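Local coordinates for protein beta-hexosaminidase Amuc_2018 (Akkermansia muciniphila, PDB 6JEB) that hydrolyses terminal non-reducing N-acetylhexosamine residues, releasing N-acetylglucosamine from N-glycans and chitobiose and acting on N-acetylgalactosamine as well, at residues A63-R66 with Q67-Q71; I333-T336 with K337-G340; D443-Q446 with F447-R451. All coordinates share one frame; numbering follows the deposited sequence.

Interaction 1 (A63-R66 with Q67-Q71); sequences ATLR and QLRDQ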
# COMPACT_ATOMS: atom_id res chain seq x y z
N ALA A 63 14.75 0.92 -14.31
CA ALA A 63 14.93 0.38 -12.97
C ALA A 63 15.78 -0.89 -12.99
O ALA A 63 16.64 -1.09 -12.11
CB ALA A 63 13.57 0.10 -12.33
N THR A 64 15.57 -1.76 -13.98
CA THR A 64 16.44 -2.92 -14.13
C THR A 64 17.87 -2.49 -14.44
O THR A 64 18.82 -3.04 -13.87
CB THR A 64 15.88 -3.82 -15.22
OG1 THR A 64 14.63 -4.35 -14.76
CG2 THR A 64 16.85 -4.97 -15.54
N LEU A 65 18.03 -1.52 -15.33
CA LEU A 65 19.37 -1.02 -15.64
C LEU A 65 20.06 -0.48 -14.39
O LEU A 65 21.27 -0.68 -14.22
CB LEU A 65 19.27 0.06 -16.72
CG LEU A 65 20.57 0.61 -17.31
CD1 LEU A 65 21.38 -0.53 -17.90
CD2 LEU A 65 20.26 1.67 -18.37
N ARG A 66 19.31 0.18 -13.51
CA ARG A 66 19.87 0.68 -12.27
C ARG A 66 20.40 -0.47 -11.41
O ARG A 66 21.50 -0.38 -10.85
CB ARG A 66 18.77 1.47 -11.54
CG ARG A 66 19.16 2.13 -10.24
CD ARG A 66 18.09 3.16 -9.82
NE ARG A 66 16.75 2.59 -9.78
CZ ARG A 66 15.62 3.28 -9.92
NH1 ARG A 66 15.64 4.59 -10.11
NH2 ARG A 66 14.46 2.64 -9.86
N GLN A 67 19.63 -1.55 -11.30
CA GLN A 67 20.08 -2.69 -10.51
C GLN A 67 21.30 -3.35 -11.15
O GLN A 67 22.23 -3.77 -10.44
CB GLN A 67 18.96 -3.71 -10.31
CG GLN A 67 17.83 -3.17 -9.43
CD GLN A 67 16.97 -4.27 -8.85
OE1 GLN A 67 17.17 -5.46 -9.14
NE2 GLN A 67 16.01 -3.89 -8.00
N LEU A 68 21.32 -3.44 -12.48
CA LEU A 68 22.49 -4.00 -13.16
C LEU A 68 23.72 -3.12 -12.96
O LEU A 68 24.84 -3.63 -12.83
CB LEU A 68 22.20 -4.19 -14.65
CG LEU A 68 21.22 -5.30 -14.99
CD1 LEU A 68 20.96 -5.29 -16.48
CD2 LEU A 68 21.75 -6.66 -14.54
N ARG A 69 23.53 -1.79 -12.94
CA ARG A 69 24.65 -0.90 -12.66
C ARG A 69 25.17 -1.09 -11.24
O ARG A 69 26.38 -1.06 -11.00
CB ARG A 69 24.26 0.55 -12.92
CG ARG A 69 24.11 0.83 -14.40
CD ARG A 69 23.58 2.21 -14.71
NE ARG A 69 23.70 2.45 -16.15
CZ ARG A 69 23.01 3.35 -16.83
NH1 ARG A 69 22.12 4.13 -16.21
NH2 ARG A 69 23.21 3.47 -18.13
N ASP A 70 24.26 -1.29 -10.28
CA ASP A 70 24.69 -1.57 -8.92
C ASP A 70 25.44 -2.90 -8.85
O ASP A 70 26.46 -3.01 -8.15
CB ASP A 70 23.49 -1.56 -7.96
CG ASP A 70 22.89 -0.17 -7.79
OD1 ASP A 70 23.57 0.83 -8.12
OD2 ASP A 70 21.74 -0.07 -7.31
N GLN A 71 24.98 -3.91 -9.59
CA GLN A 71 25.70 -5.17 -9.64
C GLN A 71 27.09 -4.99 -10.25
O GLN A 71 28.10 -5.45 -9.69
CB GLN A 71 24.90 -6.22 -10.41
CG GLN A 71 25.59 -7.59 -10.40
CD GLN A 71 24.79 -8.67 -11.09
OE1 GLN A 71 23.60 -8.51 -11.37
NE2 GLN A 71 25.43 -9.80 -11.36
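L65 and R69, one turn apart on helix 55-73, make a local i to i+4 contact in which an aliphatic side chain backs a guanidinium group; the helix belongs to domain 2 of this family 20 hydrolase and lies against its mixed sheet. The CD2 methyl of L65 sits over one face of the R69 guanidinium, offset toward its rim and 3.5 Å from R69 NH2. L65 CG adds a second touch, 3.7 Å from R69 CZ. L65 is brought there by a CG anti to the backbone N (chi1 -173°), whereas the extended chain of R69 leaves its backbone with CG 3.2 Å from L65 O. The far end of R69 is held by the carbonyl of L23, to which NH2 is hydrogen-bonded. An alanine in place of L65 would take away CG and both methyls, and would probably leave the R69 guanidinium without this apolar backing and freer to turn about its bond to L23 O. Backbone bonds link the same turn, among them R69 N to L65 O at 2.8 Å and L68 N to T64 O at 2.9 Å. T64 CG2 and L68 CD1 approach loosely at 4.2 Å, and both residues pack on L41 and I84 of the sheet. D70 packs its CG 3.4 Å from R66 O, while its two carboxylate oxygens serve Y118 OH and R451 of helix 434-452. The chemistry divides by face: T64 and L68 face the sheet, the buried carboxylate of D70 is satisfied from other helices, and R69 combines an apolar contact with a polar anchor.

Interaction 2 (I333-T336 with K337-G340); sequences IEKT and KKAG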
# COMPACT_ATOMS: atom_id res chain seq x y z
N ILE A 333 -11.43 -14.71 -2.86
CA ILE A 333 -11.28 -14.81 -4.31
C ILE A 333 -12.57 -15.31 -4.94
O ILE A 333 -13.07 -14.75 -5.92
CB ILE A 333 -10.08 -15.71 -4.67
CG1 ILE A 333 -8.77 -15.07 -4.18
CG2 ILE A 333 -10.03 -15.95 -6.18
CD1 ILE A 333 -7.58 -16.00 -4.27
N GLU A 334 -13.16 -16.35 -4.34
CA GLU A 334 -14.36 -16.97 -4.90
C GLU A 334 -15.56 -16.04 -4.78
O GLU A 334 -16.33 -15.88 -5.74
CB GLU A 334 -14.63 -18.30 -4.19
CG GLU A 334 -16.01 -18.87 -4.43
CD GLU A 334 -16.25 -20.14 -3.65
OE1 GLU A 334 -15.51 -21.12 -3.87
OE2 GLU A 334 -17.17 -20.16 -2.80
N LYS A 335 -15.75 -15.42 -3.61
CA LYS A 335 -16.92 -14.58 -3.40
C LYS A 335 -16.85 -13.29 -4.22
O LYS A 335 -17.88 -12.82 -4.72
CB LYS A 335 -17.10 -14.26 -1.91
CG LYS A 335 -17.42 -15.46 -1.04
CD LYS A 335 -18.71 -16.14 -1.46
CE LYS A 335 -18.92 -17.44 -0.69
NZ LYS A 335 -19.37 -18.56 -1.57
N THR A 336 -15.66 -12.70 -4.35
CA THR A 336 -15.57 -11.48 -5.16
C THR A 336 -15.83 -11.78 -6.63
O THR A 336 -16.46 -10.98 -7.33
CB THR A 336 -14.23 -10.78 -4.96
OG1 THR A 336 -13.16 -11.69 -5.22
CG2 THR A 336 -14.12 -10.23 -3.54
N LYS A 337 -15.36 -12.92 -7.12
CA LYS A 337 -15.67 -13.30 -8.50
C LYS A 337 -17.18 -13.43 -8.69
O LYS A 337 -17.74 -12.91 -9.65
CB LYS A 337 -14.97 -14.61 -8.86
CG LYS A 337 -15.27 -15.07 -10.28
CD LYS A 337 -14.72 -16.45 -10.56
CE LYS A 337 -15.21 -16.97 -11.90
NZ LYS A 337 -14.75 -16.11 -13.02
N LYS A 338 -17.85 -14.11 -7.75
CA LYS A 338 -19.29 -14.30 -7.87
C LYS A 338 -20.04 -12.98 -7.82
O LYS A 338 -21.08 -12.83 -8.48
CB LYS A 338 -19.81 -15.23 -6.77
CG LYS A 338 -19.29 -16.65 -6.84
CD LYS A 338 -20.06 -17.57 -5.89
CE LYS A 338 -19.39 -18.92 -5.77
NZ LYS A 338 -19.04 -19.49 -7.10
N ALA A 339 -19.54 -12.02 -7.05
CA ALA A 339 -20.19 -10.73 -6.89
C ALA A 339 -19.78 -9.71 -7.95
O ALA A 339 -20.27 -8.58 -7.93
CB ALA A 339 -19.90 -10.16 -5.50
N GLY A 340 -18.88 -10.08 -8.86
CA GLY A 340 -18.43 -9.15 -9.88
C GLY A 340 -17.52 -8.06 -9.36
O GLY A 340 -17.49 -6.96 -9.92
O HOH W 1 -16.57 -18.05 -7.59
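E334 and K338, one helical turn apart near the end of helix 329-339, run side by side and point the same way. Both are modelled in two conformers, and the contacts are those of one. Aliphatic carbons touch, E334 CG lying 3.6 Å from K338 CE, while the opposite charges stay apart, with E334 OE2 4.7 Å from K338 NZ. The salt bridge goes instead to K335, whose NZ reaches E334 OE2 at 3.0 Å on the lone pair facing away from the other oxygen. A water joins K338 back to the helix: it donates to E334 O at 2.9 Å and accepts from K338 NZ. Backbone bonds include K337 N to I333 O and A339 N to K335 O. T336 holds OG1 between its backbone N and carbonyl carbon (chi1 55°), where the hydroxyl meets S332 O and H391 NE2; I333 and T336 both pack on L343 of strand 342-345. G340 then leaves the helix with positive phi (73°), its N bonded to K337 O at 3.2 Å. This is a Schellman motif, ending the helix of the beta-alpha-beta unit that joins strands 320-323 and 342-345 of the catalytic TIM barrel.

Interaction 3 (D443-Q446 with F447-R451); sequences DHRQ and FILKR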
# COMPACT_ATOMS: atom_id res chain seq x y z
N ASP A 443 22.86 -10.36 -2.50
CA ASP A 443 23.57 -9.34 -3.27
C ASP A 443 22.98 -7.96 -3.06
O ASP A 443 23.70 -6.96 -3.09
CB ASP A 443 23.54 -9.68 -4.77
CG ASP A 443 24.30 -10.95 -5.11
OD1 ASP A 443 25.19 -11.37 -4.33
OD2 ASP A 443 24.02 -11.52 -6.19
N HIS A 444 21.66 -7.88 -2.85
CA HIS A 444 21.00 -6.59 -2.68
C HIS A 444 21.39 -5.88 -1.39
O HIS A 444 21.21 -4.66 -1.29
CB HIS A 444 19.49 -6.76 -2.78
CG HIS A 444 18.99 -6.71 -4.19
ND1 HIS A 444 18.08 -5.78 -4.63
CD2 HIS A 444 19.33 -7.45 -5.27
CE1 HIS A 444 17.86 -5.96 -5.92
NE2 HIS A 444 18.61 -6.97 -6.34
N ARG A 445 21.93 -6.59 -0.40
CA ARG A 445 22.40 -5.87 0.78
C ARG A 445 23.41 -4.80 0.39
O ARG A 445 23.30 -3.64 0.81
CB ARG A 445 23.00 -6.82 1.81
CG ARG A 445 23.34 -6.08 3.09
CD ARG A 445 24.10 -6.91 4.09
NE ARG A 445 24.45 -6.09 5.25
CZ ARG A 445 25.51 -6.31 6.01
NH1 ARG A 445 26.33 -7.31 5.74
NH2 ARG A 445 25.76 -5.51 7.05
N GLN A 446 24.39 -5.16 -0.44
CA GLN A 446 25.39 -4.18 -0.88
C GLN A 446 24.78 -3.13 -1.80
O GLN A 446 25.14 -1.95 -1.73
CB GLN A 446 26.56 -4.88 -1.57
CG GLN A 446 27.46 -5.66 -0.63
CD GLN A 446 27.97 -4.83 0.54
OE1 GLN A 446 28.39 -3.69 0.36
NE2 GLN A 446 27.94 -5.41 1.73
N PHE A 447 23.86 -3.54 -2.68
CA PHE A 447 23.24 -2.57 -3.59
C PHE A 447 22.54 -1.47 -2.79
O PHE A 447 22.71 -0.28 -3.08
CB PHE A 447 22.19 -3.23 -4.49
CG PHE A 447 22.70 -4.33 -5.39
CD1 PHE A 447 24.05 -4.63 -5.50
CD2 PHE A 447 21.79 -5.07 -6.13
CE1 PHE A 447 24.48 -5.66 -6.34
CE2 PHE A 447 22.21 -6.10 -6.97
CZ PHE A 447 23.56 -6.39 -7.07
N ILE A 448 21.75 -1.86 -1.79
CA ILE A 448 20.96 -0.90 -1.04
C ILE A 448 21.85 -0.09 -0.09
O ILE A 448 21.61 1.10 0.14
CB ILE A 448 19.79 -1.62 -0.33
CG1 ILE A 448 18.83 -2.25 -1.36
CG2 ILE A 448 19.05 -0.68 0.62
CD1 ILE A 448 18.15 -1.25 -2.28
N LEU A 449 22.90 -0.71 0.45
CA LEU A 449 23.87 0.04 1.24
C LEU A 449 24.52 1.13 0.40
O LEU A 449 24.66 2.28 0.84
CB LEU A 449 24.93 -0.90 1.80
CG LEU A 449 24.61 -1.60 3.11
CD1 LEU A 449 25.64 -2.70 3.37
CD2 LEU A 449 24.58 -0.60 4.27
N LYS A 450 24.93 0.78 -0.82
CA LYS A 450 25.60 1.74 -1.70
C LYS A 450 24.64 2.85 -2.12
O LYS A 450 24.97 4.04 -2.02
CB LYS A 450 26.13 1.01 -2.93
CG LYS A 450 26.69 1.90 -4.03
CD LYS A 450 26.81 1.14 -5.35
CE LYS A 450 27.68 1.85 -6.38
NZ LYS A 450 27.11 3.16 -6.83
N ARG A 451 23.43 2.48 -2.55
CA ARG A 451 22.56 3.46 -3.18
C ARG A 451 21.79 4.28 -2.16
O ARG A 451 21.56 5.48 -2.36
CB ARG A 451 21.59 2.75 -4.13
CG ARG A 451 20.56 3.66 -4.76
CD ARG A 451 19.84 2.97 -5.91
NE ARG A 451 20.76 2.64 -6.99
CZ ARG A 451 21.12 3.49 -7.94
NH1 ARG A 451 20.62 4.73 -7.95
NH2 ARG A 451 21.97 3.11 -8.89
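D443-Q446 runs on into F447-R451 as continuous helix, with I448 N bonded to H444 O at 2.9 Å, but the bond from F447 N to D443 O is weak, at 3.4 Å. The F447 ring lies against this turn. Its CD2 lies over one face of the H444 imidazole, 3.5 Å from H444 CD2, and the two ring planes meet obliquely at 51°. The F447 ring in turn has D443 O over one of its faces, the oxygen 3.4 Å from F447 CD1. This position follows from chi1 of -60°, which sets CG beside the backbone N and folds the ring back along the preceding turn. H444 is fixed in rotation by bonds at both nitrogens, ND1 with Y119 OH and NE2 with S5 O. At another side of the helix, the L449 CD1 methyl lies 4.1 Å from R445 NE, the two side chains running alongside each other. In one of its two conformers Q446 meets the same L449 CD1 through NE2, at 3.9 Å. R445 NE also forms a salt bridge with D455, so L449 flanks a guanidinium that is already tethered. I448 places CG1 3.4 Å from H444 O. Across the buried side, H444, F447 and I448 all reach Y118 at the end of helix 106-118, while H444 packs on Q67 and F447 on Q71 of helix 55-73, leaving helix 434-452 set against both.

Overall arrangement
From the N terminus the contacts follow in series, and none nests in or crosses another; each joins consecutive residues of one helix and closes no loop beyond a helical turn. Interaction 1 lies in the domain 2 helix 55-73, interaction 2 at the end of barrel helix 329-339, and interaction 3 in helix 434-452 near the C terminus. Interactions 1 and 3 meet in space, their centres about 11 Å apart: D70 OD1 and R451 NH2 form a 2.9 Å salt bridge, which ties the C-terminal helix to domain 2. Interaction 2 stands alone, its centre about 39 Å from that of interaction 1 and about 41 Å from that of interaction 3.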